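Local coordinates for BH2621 protein (PDB 2QML), which is of unknown function but has a GNAT acetyltransferase fold and is probably an N-acyltransferase of siderophore biosynthesis, at residues V32-H36 / I52-K58; D6-P10 / D67-M73. All blocks are in the same frame, centred on the assembly; numbering follows the deposited sequence.

How the interactions relate
The two contacts illustrate how one fold is held both between helices and against its sheet. Interaction 1 joins helices 32-38 and 54-65, its centre about 20 Å from the centre of the chain; interaction 2, about 12 Å from it, lays the N-terminal segment against strand 70-77, which follows helix 54-65 in the chain. They do not touch, although helix 54-65 packs on both helix 32-38 and strand 70-77. Both are partly buried: Val32, Leu35 and Tyr57 in interaction 1, Thr71 and Met73 in interaction 2, whose N-terminal segment stays largely exposed. In interaction 1 side chains do nearly all the work, aided by one histidine-to-carbonyl bond. Interaction 2 relies more on backbone groups, gripped by a lysine and a threonine.

Interaction 1 (V32-H36 / I52-K58); sequences VDMLH and IPLVDYK
Val32, Leu35 and His36 meet Leu54 and Tyr57 in the tight part of this helix-helix contact. With CG anti to the backbone N, chi1 -170° turns the Tyr57 ring toward helix 32-38, where CA of His36 lies over one face and CG2 of Val32 comes in at the edge, 3.7 Å from Tyr57 CD2. At the far end of the ring, Leu35 CB approaches Tyr57 OH to 3.5 Å. The same Val32 methyl, CG2, is pressed to 3.4 Å from Lys58 CG, closer than carbons usually pack. His36 is fixed in two ways. Its NE2 donates to Ile52 O at 2.8 Å, with the oxygen in the ring plane but the N-H bent well away from a straight line (133°), while Leu54 CD1 makes a CH-pi contact over the ring face, 4.0 Å from its centroid. Ile52 O also accepts a hydrogen bond from His40, so two histidines converge on the carbonyl just before Pro53, the N-cap of helix 54-65. The two short helical segments cross at 111°; their helices both lie between strands 20-26 and 70-77, the part of the GNAT fold that holds the helices between its first two core strands, and Leu35 continues inward onto Tyr84 of strand 80-89. Toward solvent the contact loosens. Asp33 OD1 lies 3.5 Å from Leu54 CD2, yet it stays 5.1 Å from Lys58 NZ. A water bridges the opposite charges, donating to Asp33 OD1 at 2.7 Å and accepting a weak bond from Lys58 NZ, which the extended chain carries out to it.

Interaction 2 (D6-P10 / D67-M73); sequences DKLAP and DDHQTLM. With GOL (glycerol), chain E.
Lys7 and Leu8 lie along Thr71 and Met73, where the N-terminal segment passes over strand 70-77 of the mixed GNAT sheet before entering edge strand 11-15. Polar bonds dominate at the Lys7 end. The lysine chain, bent at chi2 (-86°), folds over Thr71 and brings NZ to two backbone carbonyls: it meets Gln70 O at 3.2 Å nearly head-on, whereas Asp67 O, 3.1 Å away, is approached from above its carbonyl plane. Asp67 to Gln70 form a type I turn, so the ammonium ties together both ends of that turn. A water accepts from Lys7 NZ and can donate to Gln70 O. Opposite charge is also near, although Asp68 OD1 stays 4.3 Å from Lys7 NZ, beyond a salt bridge. With Thr71 OG1 anti to the carbonyl carbon (chi1 -55°), the hydroxyl faces the crossing chain and accepts from Leu8 N at 2.9 Å; a glycerol, probably from the crystallisation liquor, shares a hydrogen bond of 2.7 Å between its O3 and that same Thr71 OG1.

The turn is braced from within by Asp67. Its OD1 receives both the backbone N of His69, closing an Asx turn, and His69 ND1 at 2.8 Å in the imidazole plane; His69 NE2 is held in turn by Asp93.

Apolar contacts take over toward Pro10. Helix 123-135 adds Ile130, which touches both Leu8 and Met73. In the conformer described, Leu8 CD2 rests 3.6 Å from the selenium of the selenomethionine at Met73, the two side chains crossing at about a right angle, and Met73 CE approaches Ala9 O to 3.3 Å and lies near Pro10 CA.

Interaction 1 (V32-H36 / I52-K58)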
ATOM      1  N   VAL A  32      13.225  -6.643  10.494  1.00 21.49           N
ATOM      2  CA  VAL A  32      12.225  -7.078  11.468  1.00 21.80           C
ATOM      3  C   VAL A  32      12.110  -6.150  12.663  1.00 21.17           C
ATOM      4  O   VAL A  32      10.977  -5.907  13.101  1.00 19.50           O
ATOM      5  CB  VAL A  32      12.427  -8.568  11.901  1.00 22.85           C
ATOM      6  CG1 VAL A  32      13.661  -8.763  12.726  1.00 25.32           C
ATOM      7  CG2 VAL A  32      11.147  -9.047  12.666  1.00 25.11           C
ATOM      8  N   ASP A  33      13.213  -5.666  13.217  1.00 20.86           N
ATOM      9  CA  ASP A  33      13.117  -4.781  14.379  1.00 22.38           C
ATOM     10  C   ASP A  33      12.420  -3.453  14.030  1.00 19.25           C
ATOM     11  O   ASP A  33      11.606  -2.933  14.805  1.00 21.36           O
ATOM     12  CB  ASP A  33      14.500  -4.532  14.995  1.00 22.57           C
ATOM     13  CG  ASP A  33      15.191  -5.824  15.424  1.00 29.98           C
ATOM     14  OD1 ASP A  33      14.646  -6.603  16.192  1.00 33.11           O
ATOM     15  OD2 ASP A  33      16.299  -6.071  14.955  1.00 49.02           O
HETATM   16  N   MSE A  34      12.776  -2.887  12.893  1.00 20.63           N
HETATM   17  CA  MSE A  34      12.192  -1.642  12.457  1.00 22.40           C
HETATM   18  C   MSE A  34      10.707  -1.796  12.186  1.00 23.16           C
HETATM   19  O   MSE A  34       9.906  -0.979  12.631  1.00 21.61           O
HETATM   20  CB  MSE A  34      12.889  -1.146  11.181  1.00 19.98           C
HETATM   21  CG  MSE A  34      12.291   0.127  10.613  1.00 20.14           C
HETATM   22 SE   MSE A  34      13.399   0.790   9.154  0.75 26.28          SE
HETATM   23  CE  MSE A  34      13.061  -0.516   7.825  1.00 21.33           C
ATOM     24  N   LEU A  35      10.342  -2.835  11.463  1.00 21.03           N
ATOM     25  CA  LEU A  35       8.942  -3.089  11.119  1.00 22.55           C
ATOM     26  C   LEU A  35       8.124  -3.368  12.402  1.00 21.40           C
ATOM     27  O   LEU A  35       6.984  -2.881  12.571  1.00 19.18           O
ATOM     28  CB  LEU A  35       8.817  -4.204  10.090  1.00 21.06           C
ATOM     29  CG  LEU A  35       9.364  -3.891   8.696  1.00 22.54           C
ATOM     30  CD1 LEU A  35       9.200  -5.110   7.807  1.00 21.82           C
ATOM     31  CD2 LEU A  35       8.689  -2.665   8.122  1.00 24.78           C
ATOM     32  N   HIS A  36       8.705  -4.147  13.315  1.00 21.99           N
ATOM     33  CA  HIS A  36       8.078  -4.433  14.624  1.00 22.31           C
ATOM     34  C   HIS A  36       7.764  -3.138  15.392  1.00 22.57           C
ATOM     35  O   HIS A  36       6.696  -2.976  15.965  1.00 20.31           O
ATOM     36  CB  HIS A  36       8.987  -5.359  15.409  1.00 21.70           C
ATOM     37  CG  HIS A  36       8.509  -5.630  16.799  1.00 18.34           C
ATOM     38  ND1 HIS A  36       9.077  -5.030  17.902  1.00 23.89           N
ATOM     39  CD2 HIS A  36       7.487  -6.391  17.259  1.00 21.00           C
ATOM     40  CE1 HIS A  36       8.439  -5.436  18.981  1.00 23.45           C
ATOM     41  NE2 HIS A  36       7.483  -6.270  18.623  1.00 23.31           N
ATOM     42  N   ILE A  52       2.480  -7.187  18.503  1.00 21.46           N
ATOM     43  CA  ILE A  52       2.776  -8.478  19.086  1.00 20.19           C
ATOM     44  C   ILE A  52       4.259  -8.583  19.453  1.00 19.47           C
ATOM     45  O   ILE A  52       5.088  -7.755  18.978  1.00 21.99           O
ATOM     46  CB  ILE A  52       2.332  -9.611  18.074  1.00 20.32           C
ATOM     47  CG1 ILE A  52       3.136  -9.576  16.777  1.00 19.48           C
ATOM     48  CG2 ILE A  52       0.831  -9.471  17.805  1.00 22.67           C
ATOM     49  CD1 ILE A  52       2.801 -10.678  15.766  1.00 20.21           C
ATOM     50  N   PRO A  53       4.615  -9.581  20.289  1.00 20.71           N
ATOM     51  CA  PRO A  53       6.018  -9.791  20.646  1.00 20.35           C
ATOM     52  C   PRO A  53       6.898  -9.961  19.415  1.00 20.87           C
ATOM     53  O   PRO A  53       6.451 -10.496  18.360  1.00 20.50           O
ATOM     54  CB  PRO A  53       5.970 -11.050  21.519  1.00 20.67           C
ATOM     55  CG  PRO A  53       4.624 -11.002  22.100  1.00 20.66           C
ATOM     56  CD  PRO A  53       3.743 -10.529  21.004  1.00 21.91           C
ATOM     57  N   LEU A  54       8.123  -9.449  19.522  1.00 20.10           N
ATOM     58  CA  LEU A  54       9.114  -9.533  18.446  1.00 20.79           C
ATOM     59  C   LEU A  54       9.287 -10.987  17.918  1.00 21.65           C
ATOM     60  O   LEU A  54       9.313 -11.172  16.717  1.00 20.27           O
ATOM     61  CB  LEU A  54      10.449  -8.951  18.929  1.00 22.13           C
ATOM     62  CG  LEU A  54      11.564  -8.930  17.888  1.00 24.25           C
ATOM     63  CD1 LEU A  54      11.173  -8.064  16.680  1.00 22.53           C
ATOM     64  CD2 LEU A  54      12.865  -8.481  18.532  1.00 23.49           C
ATOM     65  N   VAL A  55       9.305 -11.988  18.806  1.00 22.27           N
ATOM     66  CA  VAL A  55       9.456 -13.377  18.404  1.00 22.85           C
ATOM     67  C   VAL A  55       8.344 -13.804  17.433  1.00 21.88           C
ATOM     68  O   VAL A  55       8.592 -14.478  16.441  1.00 20.61           O
ATOM     69  CB  VAL A  55       9.561 -14.345  19.656  1.00 21.58           C
ATOM     70  CG1 VAL A  55       8.267 -14.407  20.486  1.00 20.63           C
ATOM     71  CG2 VAL A  55       9.955 -15.735  19.202  1.00 25.35           C
ATOM     72  N   ASP A  56       7.132 -13.377  17.718  1.00 21.11           N
ATOM     73  CA  ASP A  56       5.990 -13.703  16.872  1.00 20.95           C
ATOM     74  C   ASP A  56       6.035 -12.899  15.586  1.00 21.98           C
ATOM     75  O   ASP A  56       5.754 -13.453  14.500  1.00 20.85           O
ATOM     76  CB  ASP A  56       4.723 -13.416  17.598  1.00 19.95           C
ATOM     77  CG  ASP A  56       4.570 -14.277  18.835  1.00 19.76           C
ATOM     78  OD1 ASP A  56       4.944 -15.491  18.855  1.00 22.92           O
ATOM     79  OD2 ASP A  56       4.080 -13.679  19.831  1.00 25.96           O
ATOM     80  N   TYR A  57       6.338 -11.598  15.695  1.00 21.38           N
ATOM     81  CA  TYR A  57       6.426 -10.759  14.507  1.00 20.74           C
ATOM     82  C   TYR A  57       7.459 -11.337  13.529  1.00 21.73           C
ATOM     83  O   TYR A  57       7.197 -11.367  12.342  1.00 20.94           O
ATOM     84  CB  TYR A  57       6.667  -9.249  14.815  1.00 19.56           C
ATOM     85  CG  TYR A  57       6.490  -8.452  13.542  1.00 18.94           C
ATOM     86  CD1 TYR A  57       5.235  -8.236  12.992  1.00 22.92           C
ATOM     87  CD2 TYR A  57       7.613  -7.992  12.847  1.00 19.27           C
ATOM     88  CE1 TYR A  57       5.098  -7.557  11.812  1.00 22.37           C
ATOM     89  CE2 TYR A  57       7.479  -7.347  11.657  1.00 22.99           C
ATOM     90  CZ  TYR A  57       6.224  -7.131  11.148  1.00 22.91           C
ATOM     91  OH  TYR A  57       6.165  -6.504   9.951  1.00 23.03           O
ATOM     92  N   LYS A  58       8.591 -11.816  14.029  1.00 22.00           N
ATOM     93  CA  LYS A  58       9.609 -12.471  13.198  1.00 22.10           C
ATOM     94  C   LYS A  58       9.022 -13.653  12.388  1.00 22.28           C
ATOM     95  O   LYS A  58       9.215 -13.741  11.161  1.00 22.10           O
ATOM     96  CB  LYS A  58      10.786 -12.939  14.077  1.00 21.69           C
ATOM     97  CG  LYS A  58      11.703 -11.835  14.509  1.00 29.06           C
ATOM     98  CD  LYS A  58      12.889 -12.364  15.383  1.00 32.82           C
ATOM     99  CE  LYS A  58      13.849 -11.234  15.799  1.00 33.87           C
ATOM    100  NZ  LYS A  58      14.858 -11.675  16.810  1.00 35.54           N
TER
HETATM  101  O   HOH W   1      15.917  -8.981  16.322  1.00 49.94           O

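Interaction 2 (D6-P10 / D67-M73)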
ATOM      1  N   ASP A   6       7.237 -13.178 -10.149  1.00 48.78           N
ATOM      2  CA  ASP A   6       5.944 -12.446 -10.178  1.00 43.69           C
ATOM      3  C   ASP A   6       5.953 -11.255  -9.221  1.00 42.29           C
ATOM      4  O   ASP A   6       4.907 -10.603  -9.062  1.00 45.77           O
ATOM      5  CB  ASP A   6       4.786 -13.367  -9.766  1.00 46.31           C
ATOM      6  N   LYS A   7       7.105 -10.970  -8.600  1.00 34.89           N
ATOM      7  CA  LYS A   7       7.183  -9.943  -7.541  1.00 34.85           C
ATOM      8  C   LYS A   7       7.303  -8.544  -8.074  1.00 29.49           C
ATOM      9  O   LYS A   7       7.873  -8.317  -9.127  1.00 29.40           O
ATOM     10  CB  LYS A   7       8.370 -10.201  -6.613  1.00 34.39           C
ATOM     11  CG  LYS A   7       8.390 -11.577  -5.942  1.00 41.07           C
ATOM     12  CD  LYS A   7       7.591 -11.681  -4.640  1.00 46.05           C
ATOM     13  CE  LYS A   7       7.428 -13.140  -4.175  1.00 50.38           C
ATOM     14  NZ  LYS A   7       7.385 -13.342  -2.678  1.00 47.22           N
ATOM     15  N   LEU A   8       6.764  -7.591  -7.336  1.00 23.97           N
ATOM     16  CA  LEU A   8       6.862  -6.206  -7.713  1.00 23.56           C
ATOM     17  C   LEU A   8       8.313  -5.785  -7.570  1.00 25.32           C
ATOM     18  O   LEU A   8       8.920  -5.966  -6.526  1.00 24.60           O
ATOM     19  CB  LEU A   8       5.964  -5.361  -6.821  1.00 23.58           C
ATOM     20  CG  LEU A   8       5.893  -3.845  -7.129  1.00 23.33           C
ATOM     21  CD1 LEU A   8       5.354  -3.593  -8.594  1.00 27.88           C
ATOM     22  CD2 LEU A   8       5.050  -3.056  -6.157  1.00 25.71           C
ATOM     23  N   ALA A   9       8.903  -5.229  -8.612  1.00 25.83           N
ATOM     24  CA  ALA A   9      10.303  -4.864  -8.555  1.00 25.88           C
ATOM     25  C   ALA A   9      10.594  -3.615  -7.738  1.00 22.24           C
ATOM     26  O   ALA A   9       9.802  -2.664  -7.727  1.00 23.03           O
ATOM     27  CB  ALA A   9      10.836  -4.617  -9.988  1.00 26.38           C
ATOM     28  N   PRO A  10      11.795  -3.561  -7.149  1.00 22.47           N
ATOM     29  CA  PRO A  10      12.227  -2.322  -6.499  1.00 23.24           C
ATOM     30  C   PRO A  10      12.411  -1.194  -7.517  1.00 22.43           C
ATOM     31  O   PRO A  10      12.669  -1.464  -8.712  1.00 24.49           O
ATOM     32  CB  PRO A  10      13.581  -2.703  -5.871  1.00 23.54           C
ATOM     33  CG  PRO A  10      14.096  -3.712  -6.748  1.00 25.84           C
ATOM     34  CD  PRO A  10      12.883  -4.549  -7.126  1.00 22.31           C
ATOM     35  N   ASP A  67       5.633 -15.977   0.897  1.00 27.70           N
ATOM     36  CA  ASP A  67       4.281 -16.023   0.282  1.00 28.54           C
ATOM     37  C   ASP A  67       4.396 -15.509  -1.137  1.00 36.70           C
ATOM     38  O   ASP A  67       4.813 -14.375  -1.368  1.00 35.31           O
ATOM     39  CB  ASP A  67       3.292 -15.199   1.092  1.00 29.67           C
ATOM     40  CG  ASP A  67       1.870 -15.119   0.498  1.00 29.38           C
ATOM     41  OD1 ASP A  67       1.666 -15.244  -0.711  1.00 35.18           O
ATOM     42  OD2 ASP A  67       0.932 -14.855   1.295  1.00 38.29           O
ATOM     43  N   ASP A  68       3.965 -16.337  -2.079  1.00 37.79           N
ATOM     44  CA  ASP A  68       4.177 -16.038  -3.491  1.00 38.40           C
ATOM     45  C   ASP A  68       3.159 -15.120  -4.154  1.00 34.38           C
ATOM     46  O   ASP A  68       3.407 -14.658  -5.247  1.00 34.76           O
ATOM     47  CB  ASP A  68       4.286 -17.384  -4.263  1.00 42.76           C
ATOM     48  CG  ASP A  68       5.659 -18.071  -4.065  1.00 48.56           C
ATOM     49  OD1 ASP A  68       6.686 -17.355  -3.892  1.00 53.44           O
ATOM     50  OD2 ASP A  68       5.707 -19.324  -4.119  1.00 67.87           O
ATOM     51  N   HIS A  69       2.026 -14.858  -3.514  1.00 33.29           N
ATOM     52  CA  HIS A  69       1.039 -13.962  -4.103  1.00 33.27           C
ATOM     53  C   HIS A  69       1.284 -12.504  -3.750  1.00 30.70           C
ATOM     54  O   HIS A  69       0.517 -11.663  -4.203  1.00 29.54           O
ATOM     55  CB  HIS A  69      -0.421 -14.393  -3.723  1.00 34.76           C
ATOM     56  CG  HIS A  69      -1.072 -13.654  -2.569  1.00 37.51           C
ATOM     57  ND1 HIS A  69      -0.735 -13.863  -1.248  1.00 32.83           N
ATOM     58  CD2 HIS A  69      -2.141 -12.812  -2.545  1.00 34.96           C
ATOM     59  CE1 HIS A  69      -1.519 -13.127  -0.468  1.00 40.08           C
ATOM     60  NE2 HIS A  69      -2.385 -12.482  -1.227  1.00 31.22           N
ATOM     61  N   GLN A  70       2.321 -12.204  -2.948  0.50 29.42           N
ATOM     62  CA  GLN A  70       2.576 -10.836  -2.542  0.50 26.02           C
ATOM     63  C   GLN A  70       4.065 -10.452  -2.470  0.50 23.66           C
ATOM     64  O   GLN A  70       4.943 -11.300  -2.406  0.50 24.73           O
ATOM     65  CB  GLN A  70       1.897 -10.541  -1.199  0.50 25.86           C
ATOM     66  CG  GLN A  70       2.447 -11.311   0.016  0.50 25.56           C
ATOM     67  CD  GLN A  70       1.726 -10.935   1.279  0.50 24.11           C
ATOM     68  OE1 GLN A  70       1.358  -9.775   1.471  0.50 26.93           O
ATOM     69  NE2 GLN A  70       1.498 -11.910   2.149  0.50 29.07           N
ATOM     70  N   THR A  71       4.285  -9.133  -2.522  1.00 22.21           N
ATOM     71  CA  THR A  71       5.589  -8.498  -2.406  1.00 22.18           C
ATOM     72  C   THR A  71       5.508  -7.515  -1.256  1.00 21.26           C
ATOM     73  O   THR A  71       4.570  -6.719  -1.201  1.00 21.47           O
ATOM     74  CB  THR A  71       5.978  -7.711  -3.682  1.00 21.75           C
ATOM     75  OG1 THR A  71       5.897  -8.609  -4.777  1.00 24.34           O
ATOM     76  CG2 THR A  71       7.394  -7.130  -3.596  1.00 20.38           C
ATOM     77  N   LEU A  72       6.436  -7.625  -0.303  1.00 19.84           N
ATOM     78  CA  LEU A  72       6.564  -6.689   0.821  1.00 21.11           C
ATOM     79  C   LEU A  72       7.644  -5.695   0.509  1.00 19.81           C
ATOM     80  O   LEU A  72       8.787  -6.105   0.169  1.00 20.04           O
ATOM     81  CB  LEU A  72       6.931  -7.402   2.114  1.00 24.20           C
ATOM     82  CG  LEU A  72       5.767  -8.064   2.864  1.00 23.27           C
ATOM     83  CD1 LEU A  72       4.917  -9.007   1.991  1.00 20.33           C
ATOM     84  CD2 LEU A  72       6.326  -8.807   4.083  1.00 20.62           C
HETATM   85  N   MSE A  73       7.340  -4.410   0.680  0.50 21.47           N
HETATM   86  CA  MSE A  73       8.339  -3.378   0.436  0.50 22.69           C
HETATM   87  C   MSE A  73       8.397  -2.308   1.499  0.50 21.47           C
HETATM   88  O   MSE A  73       7.398  -2.009   2.194  0.50 21.82           O
HETATM   89  CB  MSE A  73       8.079  -2.687  -0.906  0.50 20.99           C
HETATM   90  CG  MSE A  73       7.822  -3.633  -2.051  0.50 24.88           C
HETATM   91 SE   MSE A  73       7.610  -2.651  -3.697  0.40 30.24          SE
HETATM   92  CE  MSE A  73       9.388  -2.739  -4.423  0.50 23.01           C
TER
HETATM   93  C1  GOL E 201       1.512  -7.375  -6.941  1.00 50.81           C
HETATM   94  O1  GOL E 201       0.890  -8.341  -7.720  1.00 52.25           O
HETATM   95  C2  GOL E 201       2.892  -7.893  -6.661  1.00 33.14           C
HETATM   96  O2  GOL E 201       3.516  -7.683  -7.916  1.00 65.96           O
HETATM   97  C3  GOL E 201       2.726  -9.405  -6.417  1.00 35.92           C
HETATM   98  O3  GOL E 201       3.730 -10.016  -5.674  1.00 29.47           O
HETATM   99  O   HOH W   2       3.831 -12.181  -6.361  1.00 44.97           O
HETATM  100  O   HOH W   3       6.612 -12.085  -0.143  1.00 29.00           O